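Local coordinates for TT1696 protein (Thermus thermophilus, PDB 1UFB) that is of unknown function but belongs to the HEPN family of helical domains and may bind DNA, at residues H13-A18 and L115-L120; G20-G25 and E108-L113; A30-Q35 and I87-P92. All coordinates share one frame; numbering follows the deposited sequence.

Contact 1: H13-A18 and L115-L120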
# COMPACT_ATOMS: atom_id res chain seq x y z
N HIS A 13 4.10 6.49 11.59
CA HIS A 13 5.07 6.31 10.47
C HIS A 13 4.38 6.43 9.09
O HIS A 13 4.92 7.01 8.12
CB HIS A 13 5.78 4.92 10.56
CG HIS A 13 6.75 4.67 9.43
ND1 HIS A 13 6.40 4.00 8.27
CD2 HIS A 13 8.03 5.11 9.23
CE1 HIS A 13 7.41 4.05 7.41
NE2 HIS A 13 8.40 4.71 7.96
N ASN A 14 3.21 5.79 8.98
CA ASN A 14 2.45 5.86 7.73
C ASN A 14 2.09 7.33 7.44
O ASN A 14 2.15 7.75 6.28
CB ASN A 14 1.09 5.05 7.86
CG ASN A 14 1.30 3.53 7.91
OD1 ASN A 14 0.34 2.77 8.25
ND2 ASN A 14 2.50 3.05 7.55
N LEU A 15 1.70 8.10 8.47
CA LEU A 15 1.34 9.51 8.24
C LEU A 15 2.62 10.27 7.82
O LEU A 15 2.57 11.11 6.94
CB LEU A 15 0.68 10.15 9.48
CG LEU A 15 -0.02 11.50 9.18
CD1 LEU A 15 -1.07 11.38 8.07
CD2 LEU A 15 -0.74 12.00 10.47
N ARG A 16 3.76 9.96 8.42
CA ARG A 16 5.02 10.62 7.96
C ARG A 16 5.37 10.20 6.54
O ARG A 16 5.91 11.02 5.74
CB ARG A 16 6.23 10.36 8.91
CG ARG A 16 5.97 11.00 10.31
CD ARG A 16 7.19 10.91 11.22
NE ARG A 16 7.50 9.55 11.60
CZ ARG A 16 7.14 9.02 12.75
NH1 ARG A 16 6.44 9.77 13.62
NH2 ARG A 16 7.48 7.76 13.03
N HIS A 17 5.09 8.95 6.21
CA HIS A 17 5.35 8.52 4.82
C HIS A 17 4.39 9.32 3.87
O HIS A 17 4.78 9.67 2.74
CB HIS A 17 5.08 7.02 4.57
CG HIS A 17 5.36 6.63 3.14
ND1 HIS A 17 6.63 6.63 2.60
CD2 HIS A 17 4.54 6.25 2.14
CE1 HIS A 17 6.58 6.25 1.34
NE2 HIS A 17 5.32 6.01 1.03
N ALA A 18 3.13 9.53 4.28
CA ALA A 18 2.20 10.28 3.40
C ALA A 18 2.70 11.74 3.26
O ALA A 18 2.58 12.34 2.19
CB ALA A 18 0.67 10.24 3.95
N LEU A 115 -7.44 14.57 7.26
CA LEU A 115 -8.44 13.62 7.76
C LEU A 115 -7.77 12.50 8.59
O LEU A 115 -8.28 12.10 9.64
CB LEU A 115 -9.27 13.04 6.57
CG LEU A 115 -10.05 14.10 5.76
CD1 LEU A 115 -10.80 13.44 4.58
CD2 LEU A 115 -11.05 14.78 6.70
N ALA A 116 -6.64 12.01 8.12
CA ALA A 116 -5.95 10.97 8.85
C ALA A 116 -5.44 11.52 10.17
O ALA A 116 -5.50 10.81 11.22
CB ALA A 116 -4.78 10.40 8.02
N GLN A 117 -4.97 12.77 10.15
CA GLN A 117 -4.50 13.36 11.42
C GLN A 117 -5.64 13.46 12.44
O GLN A 117 -5.46 13.21 13.64
CB GLN A 117 -3.87 14.76 11.15
CG GLN A 117 -3.58 15.49 12.38
CD GLN A 117 -2.64 14.69 13.31
OE1 GLN A 117 -1.75 13.96 12.86
NE2 GLN A 117 -2.84 14.85 14.61
N LYS A 118 -6.84 13.80 11.98
CA LYS A 118 -8.01 13.83 12.91
C LYS A 118 -8.24 12.46 13.53
O LYS A 118 -8.53 12.33 14.76
CB LYS A 118 -9.28 14.21 12.15
CG LYS A 118 -9.33 15.58 11.61
CD LYS A 118 -10.75 15.81 11.12
CE LYS A 118 -10.84 17.06 10.25
NZ LYS A 118 -12.29 17.26 9.78
N ILE A 119 -8.11 11.42 12.71
CA ILE A 119 -8.31 10.06 13.21
C ILE A 119 -7.24 9.71 14.24
O ILE A 119 -7.55 9.18 15.33
CB ILE A 119 -8.28 9.02 12.07
CG1 ILE A 119 -9.43 9.29 11.08
CG2 ILE A 119 -8.35 7.59 12.66
CD1 ILE A 119 -10.82 8.88 11.53
N LEU A 120 -5.98 10.00 13.90
CA LEU A 120 -4.85 9.73 14.79
C LEU A 120 -5.01 10.46 16.12
O LEU A 120 -4.75 9.88 17.20
CB LEU A 120 -3.54 10.26 14.16
CG LEU A 120 -2.65 9.10 13.74
CD1 LEU A 120 -2.22 8.33 15.04
CD2 LEU A 120 -3.48 8.22 12.74
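Leu15 and Ala116 stand opposite each other on two helices that run in opposite senses, their CA atoms 7.5 Å apart, the shortest CA separation between residues 13-18 and 115-120. Leu15 carries the contact, its two methyls dividing the facing helix between them. CD1 lies against the CB of Ala116 at 3.8 Å, an ordinary apolar contact for which the small alanine leaves room. CD2 turns to the next residue, where it comes within 3.3 Å of OE1 of Gln117 and 4.1 Å of its CA. With CG set opposite the backbone N (chi1 -166°), the leucine reaches straight across from its own helix, and both branches arrive together. Gln117 starts from the flank of its helix, but its chain bends at chi2 (57°) and folds the amide in toward the leucine, so that the two side chains cross at about a right angle. No hydrogen bond joins the two segments: the amide oxygen merely rests on a methyl at the more exposed margin, while Ala116 is buried on the inner side. Inward, Leu120 continues the apolar layer, packing on Leu8 and Ala11 of helix 4-24 and on Ala41 of helix 27-48. Another face of residues 13-18 meets the second subunit, where His17 NE2 is hydrogen-bonded to His17 NE2 of the second subunit and His17 ND1 to Asp26 OD2 of the second subunit. A leucine set against an alanine between antiparallel helices is in keeping with the all-helical bundle of the HEPN domain, here joining helices 4-24 and 106-126.

Contact 2: G20-G25 and E108-L113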
# COMPACT_ATOMS: atom_id res chain seq x y z
N GLY A 20 5.80 12.80 3.42
CA GLY A 20 6.95 12.79 2.55
C GLY A 20 6.52 12.51 1.12
O GLY A 20 7.16 12.99 0.17
N SER A 21 5.43 11.76 0.94
CA SER A 21 4.97 11.41 -0.42
C SER A 21 4.45 12.68 -1.10
O SER A 21 4.54 12.85 -2.30
CB SER A 21 3.88 10.36 -0.31
OG SER A 21 4.45 9.15 0.19
N LEU A 22 3.90 13.56 -0.28
CA LEU A 22 3.36 14.82 -0.73
C LEU A 22 4.57 15.59 -1.30
O LEU A 22 4.49 16.12 -2.39
CB LEU A 22 2.71 15.51 0.48
CG LEU A 22 1.94 16.85 0.40
CD1 LEU A 22 0.71 16.70 -0.56
CD2 LEU A 22 1.45 17.22 1.85
N GLY A 23 5.71 15.57 -0.58
CA GLY A 23 6.90 16.23 -1.03
C GLY A 23 7.44 15.63 -2.32
O GLY A 23 8.05 16.34 -3.11
N LEU A 24 7.27 14.31 -2.52
CA LEU A 24 7.71 13.64 -3.75
C LEU A 24 6.76 13.92 -4.91
O LEU A 24 7.06 13.58 -6.07
CB LEU A 24 7.71 12.10 -3.59
CG LEU A 24 8.68 11.51 -2.54
CD1 LEU A 24 8.34 10.05 -2.31
CD2 LEU A 24 10.14 11.62 -3.04
N GLY A 25 5.61 14.52 -4.61
CA GLY A 25 4.62 14.72 -5.68
C GLY A 25 3.80 13.44 -6.00
O GLY A 25 3.07 13.38 -7.02
N GLU A 108 -6.09 17.21 -2.80
CA GLU A 108 -6.76 15.99 -2.28
C GLU A 108 -5.92 15.26 -1.22
O GLU A 108 -6.43 14.78 -0.19
CB GLU A 108 -6.91 14.98 -3.35
CG GLU A 108 -8.15 15.07 -4.08
CD GLU A 108 -8.23 13.84 -4.92
OE1 GLU A 108 -7.52 13.89 -5.93
OE2 GLU A 108 -8.96 12.84 -4.55
N ALA A 109 -4.64 15.10 -1.53
CA ALA A 109 -3.72 14.43 -0.62
C ALA A 109 -3.52 15.27 0.62
O ALA A 109 -3.38 14.72 1.72
CB ALA A 109 -2.33 14.18 -1.36
N GLU A 110 -3.46 16.63 0.51
CA GLU A 110 -3.32 17.37 1.81
C GLU A 110 -4.57 17.20 2.66
O GLU A 110 -4.51 17.05 3.89
CB GLU A 110 -2.98 18.91 1.61
CG GLU A 110 -1.64 19.05 0.87
CD GLU A 110 -1.11 20.49 0.78
OE1 GLU A 110 -1.80 21.38 1.28
OE2 GLU A 110 -0.01 20.67 0.20
N GLU A 111 -5.72 17.20 2.00
CA GLU A 111 -6.96 16.97 2.73
C GLU A 111 -6.91 15.54 3.35
O GLU A 111 -7.27 15.32 4.52
CB GLU A 111 -8.17 17.07 1.80
CG GLU A 111 -9.43 16.62 2.52
CD GLU A 111 -10.59 16.62 1.57
OE1 GLU A 111 -10.70 15.70 0.69
OE2 GLU A 111 -11.37 17.60 1.71
N ALA A 112 -6.38 14.58 2.58
CA ALA A 112 -6.28 13.20 3.10
C ALA A 112 -5.42 13.17 4.36
O ALA A 112 -5.78 12.51 5.36
CB ALA A 112 -5.75 12.27 1.99
N LEU A 113 -4.28 13.89 4.34
CA LEU A 113 -3.44 13.97 5.55
C LEU A 113 -4.22 14.62 6.69
O LEU A 113 -4.14 14.17 7.81
CB LEU A 113 -2.16 14.80 5.32
CG LEU A 113 -1.06 14.17 4.46
CD1 LEU A 113 -0.11 15.25 3.97
CD2 LEU A 113 -0.28 13.21 5.28
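Leu22 points into a cluster made by Ala109, Glu110 and Leu113 on the facing helix, and nearly everything in this contact depends on how its isobutyl group is placed. CG lies opposite the backbone N (chi1 -176°), which carries the branch point straight out from helix 20-24. From there CD1 meets CG of Glu110 at 3.6 Å and the CB of Ala109 at 4.0 Å. The other methyl, CD2, is pressed against CD1 of Leu113 at 3.3 Å, tighter than the usual contact of two carbons, and also touches CG of Glu110 at 3.7 Å. Leu113 has the other common first torsion, CG beside its backbone N (chi1 -72°), and the two leucines meet at a slant. Glu110 crosses Leu22 at about a right angle. Its extended chain offers aliphatic CG to both leucine methyls, while the carboxylate is engaged elsewhere: OE2 forms a salt bridge with Arg106 NH1, one turn earlier on the same helix. The charge is thus paired at the margin of an otherwise apolar contact. Just beyond Leu22, helix 4-24 ends in a Schellman motif, in which Gly25 takes a positive phi and its N bonds to the O of Leu22 at 3.0 Å. The local axes are almost exactly antiparallel, at 172°, and 10.6 Å apart at their closest. Helix 27-48 lies along the inner side of the pair, with Ala30 meeting both Ser21 and Ala109, and Cys31 also packing on Ala109, while Leu113 reaches back to Ala18 and Gln19 of helix 4-24.

Contact 3: A30-Q35 and I87-P92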
# COMPACT_ATOMS: atom_id res chain seq x y z
N ALA A 30 0.26 9.23 -1.47
CA ALA A 30 0.07 9.95 -0.22
C ALA A 30 -1.34 9.66 0.33
O ALA A 30 -1.54 9.54 1.56
CB ALA A 30 0.22 11.53 -0.45
N CYS A 31 -2.33 9.60 -0.54
CA CYS A 31 -3.68 9.34 -0.11
C CYS A 31 -3.80 7.91 0.45
O CYS A 31 -4.51 7.66 1.43
CB CYS A 31 -4.67 9.41 -1.29
SG CYS A 31 -4.95 11.20 -1.79
N PHE A 32 -3.14 6.97 -0.23
CA PHE A 32 -3.16 5.59 0.26
C PHE A 32 -2.49 5.52 1.66
O PHE A 32 -3.04 4.95 2.61
CB PHE A 32 -2.42 4.70 -0.75
CG PHE A 32 -2.25 3.28 -0.26
CD1 PHE A 32 -3.36 2.44 -0.25
CD2 PHE A 32 -1.01 2.81 0.19
CE1 PHE A 32 -3.25 1.13 0.20
CE2 PHE A 32 -0.86 1.45 0.66
CZ PHE A 32 -2.00 0.63 0.66
N ALA A 33 -1.34 6.17 1.79
CA ALA A 33 -0.62 6.16 3.05
C ALA A 33 -1.47 6.83 4.13
O ALA A 33 -1.43 6.41 5.24
CB ALA A 33 0.82 6.82 2.90
N ALA A 34 -2.27 7.85 3.80
CA ALA A 34 -3.12 8.47 4.80
C ALA A 34 -4.21 7.49 5.24
O ALA A 34 -4.56 7.36 6.43
CB ALA A 34 -3.77 9.77 4.22
N GLN A 35 -4.83 6.81 4.27
CA GLN A 35 -5.85 5.81 4.70
C GLN A 35 -5.14 4.74 5.61
O GLN A 35 -5.73 4.26 6.60
CB GLN A 35 -6.46 5.10 3.45
CG GLN A 35 -7.48 3.95 3.76
CD GLN A 35 -6.80 2.61 4.19
OE1 GLN A 35 -5.65 2.36 3.85
NE2 GLN A 35 -7.57 1.72 4.91
N ILE A 87 -8.09 1.14 -2.34
CA ILE A 87 -7.87 0.50 -3.61
C ILE A 87 -7.68 1.43 -4.85
O ILE A 87 -6.70 1.27 -5.59
CB ILE A 87 -9.01 -0.61 -3.89
CG1 ILE A 87 -8.55 -1.95 -3.25
CG2 ILE A 87 -9.19 -0.87 -5.45
CD1 ILE A 87 -9.68 -3.07 -3.00
N PRO A 88 -8.56 2.43 -5.06
CA PRO A 88 -8.47 3.34 -6.23
C PRO A 88 -7.19 4.12 -6.42
O PRO A 88 -6.85 4.50 -7.52
CB PRO A 88 -9.72 4.26 -6.08
CG PRO A 88 -10.76 3.27 -5.39
CD PRO A 88 -9.80 2.69 -4.29
N THR A 89 -6.45 4.34 -5.35
CA THR A 89 -5.19 5.05 -5.48
C THR A 89 -4.10 4.22 -6.15
O THR A 89 -3.10 4.75 -6.56
CB THR A 89 -4.69 5.44 -4.10
OG1 THR A 89 -4.79 4.29 -3.20
CG2 THR A 89 -5.57 6.57 -3.54
N ARG A 90 -4.29 2.91 -6.29
CA ARG A 90 -3.22 2.03 -6.80
C ARG A 90 -3.64 1.16 -8.00
O ARG A 90 -2.78 0.60 -8.67
CB ARG A 90 -2.81 1.02 -5.70
CG ARG A 90 -2.26 1.68 -4.42
CD ARG A 90 -1.96 0.61 -3.38
NE ARG A 90 -3.19 0.08 -2.79
CZ ARG A 90 -3.45 -1.24 -2.60
NH1 ARG A 90 -2.58 -2.22 -2.98
NH2 ARG A 90 -4.54 -1.59 -1.92
N TYR A 91 -4.94 1.01 -8.22
CA TYR A 91 -5.39 0.07 -9.25
C TYR A 91 -6.10 0.78 -10.38
O TYR A 91 -7.15 1.37 -10.17
CB TYR A 91 -6.29 -1.03 -8.64
CG TYR A 91 -5.47 -1.97 -7.77
CD1 TYR A 91 -5.59 -1.96 -6.35
CD2 TYR A 91 -4.52 -2.82 -8.34
CE1 TYR A 91 -4.75 -2.81 -5.52
CE2 TYR A 91 -3.66 -3.67 -7.52
CZ TYR A 91 -3.81 -3.65 -6.10
OH TYR A 91 -3.05 -4.50 -5.29
N PRO A 92 -5.54 0.68 -11.61
CA PRO A 92 -6.12 1.35 -12.79
C PRO A 92 -7.58 1.06 -13.07
O PRO A 92 -8.34 1.98 -13.38
CB PRO A 92 -5.18 0.93 -13.93
CG PRO A 92 -3.85 0.75 -13.19
CD PRO A 92 -4.30 -0.07 -11.96
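The side chain of Arg90 slants across one face of the Phe32 ring where a loop of the HEPN fold, between helices 73-83 and 106-126, meets helix 27-48. The arginine CD sits above the ring centre, 3.8 Å from the centroid and 11° off the normal, a CH-pi contact. Its NE follows over the same face, 3.2 Å from Phe32 CE1. A bend at chi3 (-74°) then turns the guanidinium so that its plane is inclined by 44° to the ring rather than stacked flat on it. Phe32 CZ lies over the rim of one face of that group, and Tyr91 CE1 over the rim of the opposite face. Hydrogen bonds from Arg90 NH2 to Tyr86 O and from NH1 to Gln36 OE1 of the second subunit hold its far end. Thr89 works nearer the helix, crossing Phe32 at about a right angle. Its OG1 rests 3.4 Å from Phe32 CB while hydrogen-bonding to Tyr85 O, and its CG2 meets the CB of Cys31 at 3.7 Å. With an alanine in place of the phenylalanine the ring is gone, and the buried arginine would probably lose the aromatic face beneath its CD and NE and be freer to shift against its partners. The loop itself is held in a tight turn by Ile87 O, which accepts from both Arg90 N (3.0 Å) and Tyr91 N.

From the N terminus, helix 4-24 supplies residues 13-18 and then 20-25, and helix 27-48 follows with residues 30-35. The chain next passes through two shorter helices before residues 87-92 come back to helix 27-48 and close contact 3, the innermost loop. Helix 106-126 then closes contact 2 with residues 108-113 and, farther on, contact 1 with residues 115-120, so the three loops nest without crossing. Contacts 1 and 2 hold the first and last long helices side by side, and Leu113 joins them by touching Leu15. Contact 3 binds the long loop to helix 27-48, whose alanines Ala30, Ala33 and Ala34 meet the other two contacts.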